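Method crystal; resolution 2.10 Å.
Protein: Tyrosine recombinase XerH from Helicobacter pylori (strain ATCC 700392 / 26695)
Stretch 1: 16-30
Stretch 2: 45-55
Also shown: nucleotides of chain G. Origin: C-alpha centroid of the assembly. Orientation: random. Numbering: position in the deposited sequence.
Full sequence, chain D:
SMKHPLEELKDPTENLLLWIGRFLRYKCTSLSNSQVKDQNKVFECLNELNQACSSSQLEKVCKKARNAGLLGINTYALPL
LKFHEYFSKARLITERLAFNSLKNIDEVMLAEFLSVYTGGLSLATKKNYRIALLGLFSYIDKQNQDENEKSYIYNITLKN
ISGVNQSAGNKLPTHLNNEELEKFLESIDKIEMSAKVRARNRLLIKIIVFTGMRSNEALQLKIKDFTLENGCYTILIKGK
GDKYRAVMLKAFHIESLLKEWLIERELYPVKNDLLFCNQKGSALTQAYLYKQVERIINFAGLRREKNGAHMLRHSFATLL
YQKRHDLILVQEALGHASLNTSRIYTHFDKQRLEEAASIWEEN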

# COMPACT_ATOMS: atom_id res chain seq x y z
N LEU D 16 29.17 -23.58 -1.12
CA LEU D 16 27.78 -23.17 -1.23
C LEU D 16 26.86 -24.39 -1.22
O LEU D 16 25.81 -24.38 -0.57
CB LEU D 16 27.56 -22.35 -2.51
CG LEU D 16 26.12 -21.89 -2.77
CD1 LEU D 16 25.62 -21.00 -1.65
CD2 LEU D 16 26.03 -21.17 -4.11
N LEU D 17 27.27 -25.44 -1.93
CA LEU D 17 26.53 -26.70 -1.94
C LEU D 17 26.42 -27.29 -0.55
O LEU D 17 25.42 -27.91 -0.20
CB LEU D 17 27.20 -27.71 -2.88
CG LEU D 17 26.70 -27.77 -4.32
CD1 LEU D 17 27.44 -28.86 -5.09
CD2 LEU D 17 25.20 -28.02 -4.35
N LEU D 18 27.47 -27.09 0.24
CA LEU D 18 27.53 -27.63 1.59
C LEU D 18 26.46 -27.01 2.48
O LEU D 18 25.78 -27.71 3.23
CB LEU D 18 28.92 -27.39 2.19
CG LEU D 18 29.40 -28.38 3.25
CD1 LEU D 18 29.46 -29.78 2.67
CD2 LEU D 18 30.77 -27.96 3.78
N TRP D 19 26.29 -25.70 2.38
CA TRP D 19 25.31 -24.98 3.18
C TRP D 19 23.88 -25.21 2.69
O TRP D 19 22.95 -25.27 3.50
CB TRP D 19 25.61 -23.48 3.20
CG TRP D 19 26.73 -23.12 4.12
CD1 TRP D 19 27.98 -22.68 3.76
CD2 TRP D 19 26.72 -23.17 5.55
NE1 TRP D 19 28.74 -22.45 4.88
CE2 TRP D 19 27.98 -22.74 5.99
CE3 TRP D 19 25.75 -23.52 6.49
CZ2 TRP D 19 28.31 -22.67 7.34
CZ3 TRP D 19 26.08 -23.45 7.84
CH2 TRP D 19 27.35 -23.02 8.25
N ILE D 20 23.71 -25.34 1.38
CA ILE D 20 22.39 -25.61 0.80
C ILE D 20 21.87 -26.96 1.27
O ILE D 20 20.70 -27.10 1.63
CB ILE D 20 22.43 -25.56 -0.74
CG1 ILE D 20 22.72 -24.14 -1.22
CG2 ILE D 20 21.10 -26.04 -1.32
CD1 ILE D 20 22.75 -24.01 -2.73
N GLY D 21 22.75 -27.96 1.26
CA GLY D 21 22.39 -29.29 1.71
C GLY D 21 21.98 -29.32 3.17
O GLY D 21 21.04 -30.01 3.55
N ARG D 22 22.70 -28.56 4.00
CA ARG D 22 22.39 -28.46 5.42
C ARG D 22 21.04 -27.78 5.64
O ARG D 22 20.25 -28.20 6.48
CB ARG D 22 23.48 -27.68 6.16
CG ARG D 22 24.81 -28.42 6.26
CD ARG D 22 25.92 -27.48 6.68
NE ARG D 22 27.20 -28.17 6.83
CZ ARG D 22 28.38 -27.56 6.81
NH1 ARG D 22 28.45 -26.24 6.64
NH2 ARG D 22 29.50 -28.26 6.95
N PHE D 23 20.78 -26.73 4.87
CA PHE D 23 19.53 -25.99 4.98
C PHE D 23 18.33 -26.83 4.56
O PHE D 23 17.31 -26.85 5.24
CB PHE D 23 19.59 -24.71 4.13
CG PHE D 23 18.29 -23.96 4.08
CD1 PHE D 23 17.83 -23.28 5.19
CD2 PHE D 23 17.54 -23.93 2.92
CE1 PHE D 23 16.64 -22.58 5.15
CE2 PHE D 23 16.34 -23.23 2.87
CZ PHE D 23 15.89 -22.55 3.98
N LEU D 24 18.46 -27.53 3.44
CA LEU D 24 17.37 -28.35 2.92
C LEU D 24 17.05 -29.52 3.84
O LEU D 24 15.90 -29.95 3.92
CB LEU D 24 17.71 -28.85 1.51
CG LEU D 24 17.71 -27.79 0.41
CD1 LEU D 24 18.13 -28.39 -0.92
CD2 LEU D 24 16.34 -27.14 0.30
N ARG D 25 18.06 -30.04 4.53
CA ARG D 25 17.83 -31.12 5.49
C ARG D 25 17.08 -30.59 6.70
O ARG D 25 16.22 -31.28 7.26
CB ARG D 25 19.15 -31.76 5.93
CG ARG D 25 18.95 -33.02 6.77
CD ARG D 25 20.25 -33.52 7.37
NE ARG D 25 20.09 -34.83 7.99
CZ ARG D 25 19.65 -35.03 9.23
NH1 ARG D 25 19.54 -36.26 9.71
NH2 ARG D 25 19.32 -33.99 9.99
N TYR D 26 17.41 -29.37 7.11
CA TYR D 26 16.74 -28.73 8.23
C TYR D 26 15.26 -28.49 7.92
O TYR D 26 14.40 -28.69 8.78
CB TYR D 26 17.41 -27.40 8.58
CG TYR D 26 16.54 -26.48 9.41
CD1 TYR D 26 16.27 -26.77 10.74
CD2 TYR D 26 15.98 -25.34 8.86
CE1 TYR D 26 15.47 -25.94 11.51
CE2 TYR D 26 15.19 -24.50 9.62
CZ TYR D 26 14.94 -24.81 10.94
OH TYR D 26 14.14 -23.98 11.70
N LYS D 27 14.98 -28.07 6.69
CA LYS D 27 13.61 -27.82 6.28
C LYS D 27 12.80 -29.11 6.25
O LYS D 27 11.62 -29.11 6.56
CB LYS D 27 13.57 -27.14 4.90
CG LYS D 27 14.32 -25.82 4.85
CD LYS D 27 13.82 -24.84 5.90
CE LYS D 27 12.39 -24.40 5.62
NZ LYS D 27 11.92 -23.40 6.62
N CYS D 28 13.45 -30.21 5.88
CA CYS D 28 12.79 -31.51 5.84
C CYS D 28 12.33 -31.95 7.22
O CYS D 28 11.33 -32.66 7.35
CB CYS D 28 13.72 -32.57 5.23
SG CYS D 28 13.89 -32.48 3.44
N THR D 29 13.05 -31.53 8.25
CA THR D 29 12.72 -31.92 9.62
C THR D 29 11.82 -30.89 10.30
O THR D 29 11.12 -31.21 11.27
CB THR D 29 13.99 -32.11 10.47
OG1 THR D 29 14.72 -30.87 10.54
CG2 THR D 29 14.89 -33.18 9.86
N SER D 30 11.82 -29.66 9.79
CA SER D 30 11.05 -28.59 10.40
C SER D 30 9.69 -28.40 9.73
O SER D 30 8.70 -28.08 10.39
CB SER D 30 11.83 -27.28 10.36
OG SER D 30 12.12 -26.88 9.03
N CYS D 45 16.28 -40.21 2.99
CA CYS D 45 16.60 -38.87 2.49
C CYS D 45 17.44 -38.10 3.50
O CYS D 45 18.40 -37.43 3.14
CB CYS D 45 15.32 -38.10 2.17
SG CYS D 45 14.36 -38.75 0.79
N LEU D 46 17.06 -38.20 4.77
CA LEU D 46 17.79 -37.52 5.84
C LEU D 46 19.20 -38.08 5.97
O LEU D 46 20.14 -37.34 6.28
CB LEU D 46 17.05 -37.67 7.17
CG LEU D 46 15.64 -37.05 7.25
CD1 LEU D 46 15.04 -37.28 8.62
CD2 LEU D 46 15.68 -35.57 6.91
N ASN D 47 19.35 -39.37 5.71
CA ASN D 47 20.65 -40.02 5.77
C ASN D 47 21.59 -39.52 4.68
O ASN D 47 22.78 -39.32 4.92
CB ASN D 47 20.50 -41.54 5.67
N GLU D 48 21.05 -39.33 3.48
CA GLU D 48 21.85 -38.84 2.36
C GLU D 48 22.25 -37.38 2.56
O GLU D 48 23.34 -36.97 2.16
CB GLU D 48 21.08 -38.99 1.05
CG GLU D 48 20.70 -40.42 0.71
CD GLU D 48 20.15 -40.55 -0.70
OE1 GLU D 48 20.71 -39.93 -1.62
OE2 GLU D 48 19.15 -41.28 -0.88
N LEU D 49 21.37 -36.61 3.19
CA LEU D 49 21.60 -35.18 3.39
C LEU D 49 22.58 -34.91 4.54
O LEU D 49 22.99 -33.77 4.75
CB LEU D 49 20.28 -34.46 3.65
CG LEU D 49 19.30 -34.40 2.48
CD1 LEU D 49 17.98 -33.78 2.90
CD2 LEU D 49 19.91 -33.62 1.32
N ASN D 50 22.95 -35.96 5.27
CA ASN D 50 23.91 -35.82 6.36
C ASN D 50 25.35 -35.75 5.85
O ASN D 50 26.27 -35.42 6.60
CB ASN D 50 23.78 -36.98 7.35
CG ASN D 50 22.78 -36.69 8.45
OD1 ASN D 50 21.80 -37.42 8.62
ND2 ASN D 50 23.02 -35.62 9.20
N GLN D 51 25.53 -36.04 4.56
CA GLN D 51 26.84 -35.96 3.93
C GLN D 51 26.82 -34.94 2.80
O GLN D 51 25.76 -34.48 2.38
CB GLN D 51 27.27 -37.33 3.41
N ALA D 52 28.00 -34.58 2.31
CA ALA D 52 28.12 -33.64 1.21
C ALA D 52 27.58 -34.24 -0.08
O ALA D 52 27.98 -35.34 -0.48
CB ALA D 52 29.57 -33.20 1.03
N CYS D 53 26.68 -33.53 -0.74
CA CYS D 53 26.08 -34.01 -1.98
C CYS D 53 26.34 -33.05 -3.14
O CYS D 53 26.54 -31.85 -2.93
CB CYS D 53 24.58 -34.21 -1.81
SG CYS D 53 24.11 -35.25 -0.41
N SER D 54 26.34 -33.59 -4.35
CA SER D 54 26.44 -32.76 -5.54
C SER D 54 25.08 -32.15 -5.85
O SER D 54 24.09 -32.50 -5.20
CB SER D 54 26.95 -33.57 -6.74
OG SER D 54 26.01 -34.55 -7.13
N SER D 55 25.03 -31.25 -6.82
CA SER D 55 23.78 -30.61 -7.20
C SER D 55 22.78 -31.63 -7.73
O SER D 55 21.59 -31.55 -7.43
CB SER D 55 24.03 -29.52 -8.25
OG SER D 55 22.81 -28.90 -8.64
P DT G 19 8.83 -21.44 7.02
OP1 DT G 19 9.45 -20.92 8.26
OP2 DT G 19 9.67 -22.09 5.99
O5' DT G 19 7.67 -22.47 7.41
C5' DT G 19 6.66 -22.09 8.35
C4' DT G 19 5.28 -22.51 7.88
O4' DT G 19 4.82 -21.62 6.83
C3' DT G 19 5.18 -23.93 7.32
O3' DT G 19 4.09 -24.62 7.92
C2' DT G 19 4.96 -23.71 5.82
C1' DT G 19 4.22 -22.39 5.82
N1 DT G 19 4.33 -21.65 4.53
C2 DT G 19 3.18 -21.30 3.85
O2 DT G 19 2.06 -21.58 4.25
N3 DT G 19 3.39 -20.62 2.68
C4 DT G 19 4.60 -20.26 2.14
O4 DT G 19 4.69 -19.64 1.08
C5 DT G 19 5.77 -20.65 2.90
C7 DT G 19 7.14 -20.31 2.40
C6 DT G 19 5.57 -21.31 4.05

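The helix of residues 16–30 packs against a segment that leaves its own helix, passes through a type I turn from E48 to Q51 and continues as an extended loop to S54, which sits just before the next helix. The residues of the first stretch that meet this segment, L17, L18, G21, L24, R25, C28 and T29, recur at the three- and four-residue spacing of one helical face, and the contact buries 554 Å² in all.

R25 is the centre of the polar part. Its CA-to-CB bond points toward the second stretch, and chi1, chi2 and chi3 are all t (-172°, -171° and -171°), so the aliphatic chain is fully extended and carries the guanidinium out past L49 to the backbone of L46. On the way, R25 CG lies 3.7 Å from L49 CB, a close apolar contact made by the methylene portion. The chi4 angle of -85° then turns the guanidinium so that L46 O lies at its edge, near its plane, and R25 NE donates a well-directed hydrogen bond to L46 O (3.0 Å, 161°). This carbonyl accepts a side-chain donor from the neighbouring helix close to where the chain enters the turn.

A second bond, from R25 NH1 to N50 OD1, is short at 2.8 Å but weak, because its N-H...acceptor angle is only 120°. N50 leaves the backbone sideways with chi1 at -89°, and the end of its side chain comes nearer to R25, placing ND2 over one face of the guanidinium. The 3.3 Å between R25 NE and N50 ND2 separates two donors and is no hydrogen bond. N50 is also poorly ordered, so the details of its amide deserve less weight than the bond to L46 O.

Around this arginine the packing is apolar. L49 points toward the helix in an m,t conformation (chi1 -67°, chi2 175°), which sends its two methyls to different neighbours: L49 CD2 reaches G21 O at 4.4 Å, while L49 CD1 lies 4.3 Å from C28 SG. G21 has no side chain, although the space here would accommodate a CB. L46, also m,t, leaves its backbone sideways, and its CD2 packs 4.0 Å from C28 CB and 3.9 Å from T29 CG2. The p rotamer of T29 (chi1 62°) at the same time lets OG1 donate to Y26 O within its own helix, at 2.8 Å.

Toward the start of the first stretch, L18 adopts t,p; its CB points sideways, but its end comes nearer, bringing CD1 to 3.8 Å from A52 CB. L17 points toward the loop with chi1 at -93°, between the usual wells. In this conformation L17 CD1 lies 3.8 Å from both C53 O and S55 N, and L17 CD2 is 4.3 Å from S55 CB. S54 points away from the contact, and its side chain (chi1 66°) caps the following helix.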